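Local coordinates for alpha-catenin-like protein hmp-1 (Caenorhabditis elegans, PDB 5XA5), which binds beta-catenin, cadherin and actin filaments at cell junctions and is required for cell migration and cell shape changes during body enclosure and elongation, at residues 235-238 with 239-243; 223-226 with 227-231; 245-248 with 249-253. All coordinates share one frame; numbering follows the deposited sequence.

Contact 1: 235-238 with 239-243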
loop_
_atom_site.group_PDB
_atom_site.type_symbol
_atom_site.label_atom_id
_atom_site.label_comp_id
_atom_site.label_asym_id
_atom_site.label_seq_id
_atom_site.Cartn_x
_atom_site.Cartn_y
_atom_site.Cartn_z
ATOM N N GLU A 235 -34.168 3.019 -29.092
ATOM C CA GLU A 235 -33.330 4.048 -28.500
ATOM C C GLU A 235 -33.015 3.687 -27.057
ATOM O O GLU A 235 -31.957 4.029 -26.537
ATOM C CB GLU A 235 -34.011 5.407 -28.579
ATOM C CG GLU A 235 -33.042 6.565 -28.755
ATOM C CD GLU A 235 -32.114 6.382 -29.940
ATOM O OE1 GLU A 235 -32.557 5.832 -30.972
ATOM O OE2 GLU A 235 -30.937 6.778 -29.832
ATOM N N ALA A 236 -33.937 2.990 -26.404
ATOM C CA ALA A 236 -33.686 2.531 -25.043
ATOM C C ALA A 236 -32.526 1.529 -25.030
ATOM O O ALA A 236 -31.684 1.552 -24.138
ATOM C CB ALA A 236 -34.944 1.919 -24.442
ATOM N N ARG A 237 -32.483 0.659 -26.035
ATOM C CA ARG A 237 -31.416 -0.329 -26.154
ATOM C C ARG A 237 -30.076 0.360 -26.378
ATOM O O ARG A 237 -29.083 0.073 -25.728
ATOM C CB ARG A 237 -31.715 -1.295 -27.307
ATOM C CG ARG A 237 -30.532 -2.162 -27.690
ATOM C CD ARG A 237 -30.857 -3.078 -28.864
ATOM N NE ARG A 237 -31.895 -4.056 -28.544
ATOM C CZ ARG A 237 -31.672 -5.206 -27.911
ATOM N NH1 ARG A 237 -30.446 -5.520 -27.508
ATOM N NH2 ARG A 237 -32.679 -6.037 -27.670
ATOM N N ARG A 238 -30.075 1.289 -27.322
ATOM C CA ARG A 238 -28.887 2.064 -27.659
ATOM C C ARG A 238 -28.318 2.842 -26.481
ATOM O O ARG A 238 -27.115 2.839 -26.237
ATOM C CB ARG A 238 -29.241 3.005 -28.790
ATOM C CG ARG A 238 -29.211 2.287 -30.076
ATOM C CD ARG A 238 -29.883 3.058 -31.125
ATOM N NE ARG A 238 -29.914 2.284 -32.375
ATOM C CZ ARG A 238 -29.184 2.615 -33.447
ATOM N NH1 ARG A 238 -28.490 3.754 -33.416
ATOM N NH2 ARG A 238 -29.231 1.920 -34.590
ATOM N N ASN A 239 -29.198 3.525 -25.762
ATOM C CA ASN A 239 -28.787 4.265 -24.576
ATOM C C ASN A 239 -28.194 3.344 -23.521
ATOM O O ASN A 239 -27.209 3.679 -22.885
ATOM C CB ASN A 239 -29.974 5.030 -23.999
ATOM C CG ASN A 239 -29.583 5.915 -22.850
ATOM O OD1 ASN A 239 -30.294 5.999 -21.852
ATOM N ND2 ASN A 239 -28.440 6.583 -22.978
ATOM N N ARG A 240 -28.787 2.174 -23.336
ATOM C CA ARG A 240 -28.251 1.259 -22.339
ATOM C C ARG A 240 -26.878 0.743 -22.771
ATOM O O ARG A 240 -25.970 0.655 -21.940
ATOM C CB ARG A 240 -29.208 0.097 -22.089
ATOM C CG ARG A 240 -28.681 -1.252 -22.529
ATOM C CD ARG A 240 -29.380 -2.412 -21.842
ATOM N NE ARG A 240 -28.984 -3.688 -22.436
ATOM C CZ ARG A 240 -29.415 -4.864 -22.008
ATOM N NH1 ARG A 240 -30.296 -4.928 -21.010
ATOM N NH2 ARG A 240 -28.995 -5.971 -22.605
ATOM N N ASP A 241 -26.719 0.423 -24.058
ATOM C CA ASP A 241 -25.427 -0.052 -24.558
ATOM C C ASP A 241 -24.370 1.027 -24.409
ATOM O O ASP A 241 -23.230 0.745 -24.048
ATOM C CB ASP A 241 -25.505 -0.484 -26.021
ATOM C CG ASP A 241 -26.384 -1.704 -26.241
ATOM O OD1 ASP A 241 -26.631 -2.443 -25.272
ATOM O OD2 ASP A 241 -26.784 -1.937 -27.398
ATOM N N TYR A 242 -24.751 2.261 -24.708
ATOM C CA TYR A 242 -23.816 3.375 -24.679
ATOM C C TYR A 242 -23.347 3.663 -23.271
ATOM O O TYR A 242 -22.146 3.851 -23.031
ATOM C CB TYR A 242 -24.470 4.613 -25.298
ATOM C CG TYR A 242 -23.623 5.856 -25.240
ATOM C CD1 TYR A 242 -22.746 6.160 -26.270
ATOM C CD2 TYR A 242 -23.712 6.735 -24.168
ATOM C CE1 TYR A 242 -21.968 7.296 -26.230
ATOM C CE2 TYR A 242 -22.940 7.875 -24.120
ATOM C CZ TYR A 242 -22.069 8.149 -25.151
ATOM O OH TYR A 242 -21.300 9.287 -25.102
ATOM N N THR A 243 -24.277 3.692 -22.321
ATOM C CA THR A 243 -23.930 3.955 -20.934
ATOM C C THR A 243 -23.132 2.787 -20.353
ATOM O O THR A 243 -22.243 2.979 -19.536
ATOM C CB THR A 243 -25.193 4.244 -20.085
ATOM O OG1 THR A 243 -26.065 3.105 -20.081
ATOM C CG2 THR A 243 -25.935 5.432 -20.676
#
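R237 and D241, one turn apart on helix 234-258, lie side by side and point the same way. Their touch is made low on the arginine: CG of R237 is 3.8 Å from OD2 of D241. The charged ends stay further apart, with NH1 of R237 5.1 Å from that OD2, and the guanidinium and carboxylate planes are turned 57° against each other. D241 keeps CG beside its own backbone N (chi1 -66°), which folds the carboxylate back over the preceding turn, its CG 3.3 Å from R237 O. That carbonyl accepts the amide N of D241 at 2.9 Å. OD1 of D241 also lies in plane at the guanidinium edge of R240, a long salt bridge of 3.9 Å to NE. Exchanging D241 for an alanine would probably remove the negative charge near both R237 and R240, leaving R240 NE without its long salt bridge. Further i to i+4 bonds hold the turns: N239 N to E235 O, R240 N to A236 O and Y242 N to R238 O. Beyond this shell, R237 and R240 rest on F227 of helix 200-229, N239 touches S223, and buried T243 packs on L220. The result is the start of a helix that packs antiparallel on its predecessor in the chain, as in the helical bundles of the vinculin/alpha-catenin family.

Contact 2: 223-226 with 227-231; sequences STRT and FVRHP
T226 meets H230 through its carbonyl: T226 O accepts H230 N at 3.0 Å, the donor lying in the carbonyl plane, and takes a second, weak bond from R229 N. The imidazole of H230 turns an edge to the same oxygen, CD2 being 3.6 Å from T226 O. The hydroxyl of T226 sits beside its own backbone N (chi1 -68°) and bonds back to T222 O. F227 gives its amide N to S223 O at 3.0 Å and rests CB on that carbonyl at 3.3 Å. Its ring goes elsewhere: with CG anti to the backbone N (chi1 -177°) it swings toward helix 234-258, where it is buried. All this belongs to the C-terminal end of helix 200-229, where H230 is the first residue to leave helical backbone angles and P231, with no N-H to give, follows. The weakened bond from R229 N to R225 O, 3.4 Å long, fits a helix running out. R225, extended from CG to NE, and R229, bent at chi3, converge at a slant with guanidinium planes 62° apart and NH1 atoms 4.2 Å from each other. A water in plane at the R225 edge accepts from R225 NH1 at 2.7 Å and more weakly from R229 NH1, and would probably ease the repulsion. This bridge is tentative, since R225 has two conformers and R229 is poorly ordered. In the conformer given, R225 NE also makes a salt bridge to D173, while V172 of helix 169-196 touches T224, R225 and V228.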
loop_
_atom_site.group_PDB
_atom_site.type_symbol
_atom_site.label_atom_id
_atom_site.label_comp_id
_atom_site.label_asym_id
_atom_site.label_seq_id
_atom_site.Cartn_x
_atom_site.Cartn_y
_atom_site.Cartn_z
ATOM N N SER A 223 -31.042 3.627 -17.513
ATOM C CA SER A 223 -31.123 3.072 -18.862
ATOM C C SER A 223 -31.463 1.583 -18.820
ATOM O O SER A 223 -32.240 1.098 -19.643
ATOM C CB SER A 223 -29.815 3.276 -19.630
ATOM O OG SER A 223 -28.814 2.413 -19.116
ATOM N N THR A 224 -30.885 0.840 -17.879
ATOM C CA THR A 224 -31.197 -0.586 -17.752
ATOM C C THR A 224 -32.630 -0.803 -17.273
ATOM O O THR A 224 -33.327 -1.702 -17.728
ATOM C CB THR A 224 -30.203 -1.321 -16.786
ATOM O OG1 THR A 224 -30.209 -0.731 -15.478
ATOM C CG2 THR A 224 -28.796 -1.275 -17.355
ATOM N N ARG A 225 -33.072 0.033 -16.343
ATOM C CA ARG A 225 -34.405 -0.116 -15.795
ATOM C C ARG A 225 -35.457 0.184 -16.858
ATOM O O ARG A 225 -36.456 -0.520 -16.958
ATOM C CB ARG A 225 -34.582 0.808 -14.590
ATOM C CG ARG A 225 -35.786 0.500 -13.730
ATOM C CD ARG A 225 -35.842 1.500 -12.598
ATOM N NE ARG A 225 -36.669 1.043 -11.489
ATOM C CZ ARG A 225 -37.979 1.248 -11.406
ATOM N NH1 ARG A 225 -38.616 1.894 -12.379
ATOM N NH2 ARG A 225 -38.652 0.805 -10.351
ATOM N N THR A 226 -35.220 1.212 -17.667
ATOM C CA THR A 226 -36.160 1.565 -18.728
ATOM C C THR A 226 -36.173 0.458 -19.780
ATOM O O THR A 226 -37.225 0.084 -20.288
ATOM C CB THR A 226 -35.783 2.907 -19.377
ATOM O OG1 THR A 226 -35.985 3.971 -18.438
ATOM C CG2 THR A 226 -36.629 3.167 -20.625
ATOM N N PHE A 227 -34.999 -0.080 -20.095
ATOM C CA PHE A 227 -34.925 -1.107 -21.135
ATOM C C PHE A 227 -35.582 -2.437 -20.736
ATOM O O PHE A 227 -36.139 -3.122 -21.595
ATOM C CB PHE A 227 -33.471 -1.349 -21.538
ATOM C CG PHE A 227 -33.320 -2.337 -22.653
ATOM C CD1 PHE A 227 -33.888 -2.091 -23.891
ATOM C CD2 PHE A 227 -32.632 -3.523 -22.460
ATOM C CE1 PHE A 227 -33.760 -3.011 -24.921
ATOM C CE2 PHE A 227 -32.496 -4.440 -23.484
ATOM C CZ PHE A 227 -33.057 -4.183 -24.714
ATOM N N VAL A 228 -35.540 -2.828 -19.460
ATOM C CA VAL A 228 -36.191 -4.080 -19.070
ATOM C C VAL A 228 -37.697 -3.917 -19.160
ATOM O O VAL A 228 -38.415 -4.886 -19.395
ATOM C CB VAL A 228 -35.824 -4.559 -17.637
ATOM C CG1 VAL A 228 -34.374 -4.908 -17.546
ATOM C CG2 VAL A 228 -36.210 -3.540 -16.584
ATOM N N ARG A 229 -38.169 -2.682 -19.011
ATOM C CA ARG A 229 -39.607 -2.406 -19.069
ATOM C C ARG A 229 -40.101 -2.274 -20.512
ATOM O O ARG A 229 -41.265 -2.564 -20.814
ATOM C CB ARG A 229 -39.931 -1.136 -18.278
ATOM C CG ARG A 229 -39.930 -1.325 -16.763
ATOM C CD ARG A 229 -39.969 0.010 -16.018
ATOM N NE ARG A 229 -41.328 0.518 -15.844
ATOM C CZ ARG A 229 -41.642 1.809 -15.786
ATOM N NH1 ARG A 229 -40.696 2.735 -15.882
ATOM N NH2 ARG A 229 -42.906 2.175 -15.629
ATOM N N HIS A 230 -39.211 -1.850 -21.401
ATOM C CA HIS A 230 -39.559 -1.617 -22.799
ATOM C C HIS A 230 -38.507 -2.125 -23.784
ATOM O O HIS A 230 -37.800 -1.340 -24.413
ATOM C CB HIS A 230 -39.785 -0.134 -23.018
ATOM C CG HIS A 230 -40.794 0.469 -22.097
ATOM N ND1 HIS A 230 -42.141 0.516 -22.386
ATOM C CD2 HIS A 230 -40.646 1.060 -20.889
ATOM C CE1 HIS A 230 -42.782 1.099 -21.388
ATOM N NE2 HIS A 230 -41.896 1.439 -20.467
ATOM N N PRO A 231 -38.402 -3.449 -23.936
ATOM C CA PRO A 231 -37.342 -3.980 -24.805
ATOM C C PRO A 231 -37.472 -3.661 -26.315
ATOM O O PRO A 231 -36.482 -3.845 -27.018
ATOM C CB PRO A 231 -37.440 -5.492 -24.577
ATOM C CG PRO A 231 -38.841 -5.723 -24.085
ATOM C CD PRO A 231 -39.152 -4.516 -23.253
HETATM O O HOH W 1 -38.013 3.028 -14.806
#

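Contact 3: 245-248 with 249-253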
loop_
_atom_site.group_PDB
_atom_site.type_symbol
_atom_site.label_atom_id
_atom_site.label_comp_id
_atom_site.label_asym_id
_atom_site.label_seq_id
_atom_site.Cartn_x
_atom_site.Cartn_y
_atom_site.Cartn_z
ATOM N N ASP A 245 -20.972 1.021 -22.078
ATOM C CA ASP A 245 -19.617 1.231 -22.585
ATOM C C ASP A 245 -18.892 2.283 -21.763
ATOM O O ASP A 245 -17.704 2.131 -21.447
ATOM C CB ASP A 245 -19.632 1.650 -24.064
ATOM C CG ASP A 245 -20.006 0.513 -24.991
ATOM O OD1 ASP A 245 -19.967 -0.652 -24.539
ATOM O OD2 ASP A 245 -20.319 0.784 -26.175
ATOM N N GLU A 246 -19.611 3.348 -21.409
ATOM C CA GLU A 246 -19.040 4.415 -20.604
ATOM C C GLU A 246 -18.646 3.898 -19.225
ATOM O O GLU A 246 -17.614 4.277 -18.696
ATOM C CB GLU A 246 -20.025 5.570 -20.448
ATOM C CG GLU A 246 -20.150 6.459 -21.669
ATOM C CD GLU A 246 -21.074 7.634 -21.421
ATOM O OE1 GLU A 246 -22.127 7.431 -20.782
ATOM O OE2 GLU A 246 -20.744 8.756 -21.856
ATOM N N MET A 247 -19.487 3.037 -18.661
ATOM C CA MET A 247 -19.231 2.431 -17.358
ATOM C C MET A 247 -17.962 1.593 -17.399
ATOM O O MET A 247 -17.078 1.711 -16.538
ATOM C CB MET A 247 -20.427 1.567 -16.945
ATOM C CG MET A 247 -20.295 0.909 -15.597
ATOM S SD MET A 247 -20.826 2.055 -14.316
ATOM C CE MET A 247 -20.689 0.997 -12.864
ATOM N N HIS A 248 -17.881 0.744 -18.415
ATOM C CA HIS A 248 -16.733 -0.138 -18.553
ATOM C C HIS A 248 -15.446 0.652 -18.735
ATOM O O HIS A 248 -14.421 0.312 -18.128
ATOM C CB HIS A 248 -16.949 -1.108 -19.709
ATOM C CG HIS A 248 -18.017 -2.120 -19.442
ATOM N ND1 HIS A 248 -18.887 -2.559 -20.419
ATOM C CD2 HIS A 248 -18.362 -2.776 -18.309
ATOM C CE1 HIS A 248 -19.720 -3.441 -19.897
ATOM N NE2 HIS A 248 -19.420 -3.593 -18.618
ATOM N N SER A 249 -15.494 1.720 -19.524
ATOM C CA SER A 249 -14.326 2.569 -19.715
ATOM C C SER A 249 -13.851 3.222 -18.422
ATOM O O SER A 249 -12.659 3.288 -18.165
ATOM C CB SER A 249 -14.622 3.641 -20.758
ATOM O OG SER A 249 -14.797 3.040 -22.024
ATOM N N ALA A 250 -14.783 3.701 -17.602
ATOM C CA ALA A 250 -14.399 4.327 -16.338
ATOM C C ALA A 250 -13.726 3.329 -15.400
ATOM O O ALA A 250 -12.735 3.649 -14.736
ATOM C CB ALA A 250 -15.606 4.944 -15.651
ATOM N N LEU A 251 -14.290 2.128 -15.320
ATOM C CA LEU A 251 -13.739 1.109 -14.422
ATOM C C LEU A 251 -12.363 0.687 -14.913
ATOM O O LEU A 251 -11.433 0.575 -14.112
ATOM C CB LEU A 251 -14.667 -0.097 -14.330
ATOM C CG LEU A 251 -16.009 0.221 -13.663
ATOM C CD1 LEU A 251 -17.009 -0.880 -13.961
ATOM C CD2 LEU A 251 -15.852 0.414 -12.168
ATOM N N ASN A 252 -12.230 0.467 -16.221
ATOM C CA ASN A 252 -10.921 0.154 -16.790
ATOM C C ASN A 252 -9.920 1.275 -16.553
ATOM O O ASN A 252 -8.736 1.022 -16.326
ATOM C CB ASN A 252 -11.029 -0.130 -18.288
ATOM C CG ASN A 252 -11.813 -1.377 -18.572
ATOM O OD1 ASN A 252 -12.086 -2.165 -17.671
ATOM N ND2 ASN A 252 -12.183 -1.572 -19.831
ATOM N N ALA A 253 -10.394 2.515 -16.623
ATOM C CA ALA A 253 -9.522 3.663 -16.370
ATOM C C ALA A 253 -9.011 3.689 -14.926
ATOM O O ALA A 253 -7.819 3.941 -14.689
ATOM C CB ALA A 253 -10.252 4.956 -16.714
#
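S249 reaches back one turn to D245 with two donors. Its backbone N bonds to D245 O at 3.0 Å, and its hydroxyl OG, in the conformer given, donates to the same oxygen at 3.1 Å. The two arrive from opposite faces of the carbonyl plane, OG tilted 34° from it. OG can do this because it stands beside its own backbone N (chi1 -67°), pointing toward the preceding turn. Backbone bonds continue the pattern: A250 N to E246 O, L251 N to M247 O, and N252 N to H248 O, this last 2.9 Å long and nearly straight at 169° at the hydrogen. The amide of N252 also folds over H248 O, its CG 3.1 Å from that oxygen, but neither OD1 nor ND2 bonds there; OD1 instead accepts from NH2 of R157 on helix 117-165. The apolar touch joins M247 and L251, whose side chains meet at an angle with CG of M247 4.1 Å from CD1 of L251. M247 holds that CG anti to its backbone N, where it meets the leucine methyl, while CG of L251 lies 3.4 Å from M247 O. Both are buried and face other helices: M247 packs on L213 and T216 of helix 200-229 and on A160 of helix 117-165, and L251 packs on V153, V156 and R157. Buried A253 touches A209, and E246 touches T216. The chemistry is thus divided around the helix: methionine, leucine and alanine seal it against two neighbours, while serine and asparagine turn their polar groups on a backbone carbonyl of their own helix and on R157 of helix 117-165.

Overall arrangement
Contacts 1 and 3 follow one another on helix 234-258, their centres 15 Å apart, whereas contact 2 ends the preceding helix 200-229. Contacts 1 and 2 sit opposite each other across the hairpin, centres 9 Å apart, and meet directly: in the conformers given, T243 OG1 lies 3.0 Å from S223 OG, a probable hydrogen bond, and R240 NH1 is 3.1 Å from F227 CD2. Contacts 2 and 3 do not touch; their nearest atoms are about 8 Å apart. The centre of contact 3 is about 22 Å from the chain centre, against 36 and 39 Å for contacts 1 and 2, so the series runs inward from the end of this elongated helical N-terminal part of the protein.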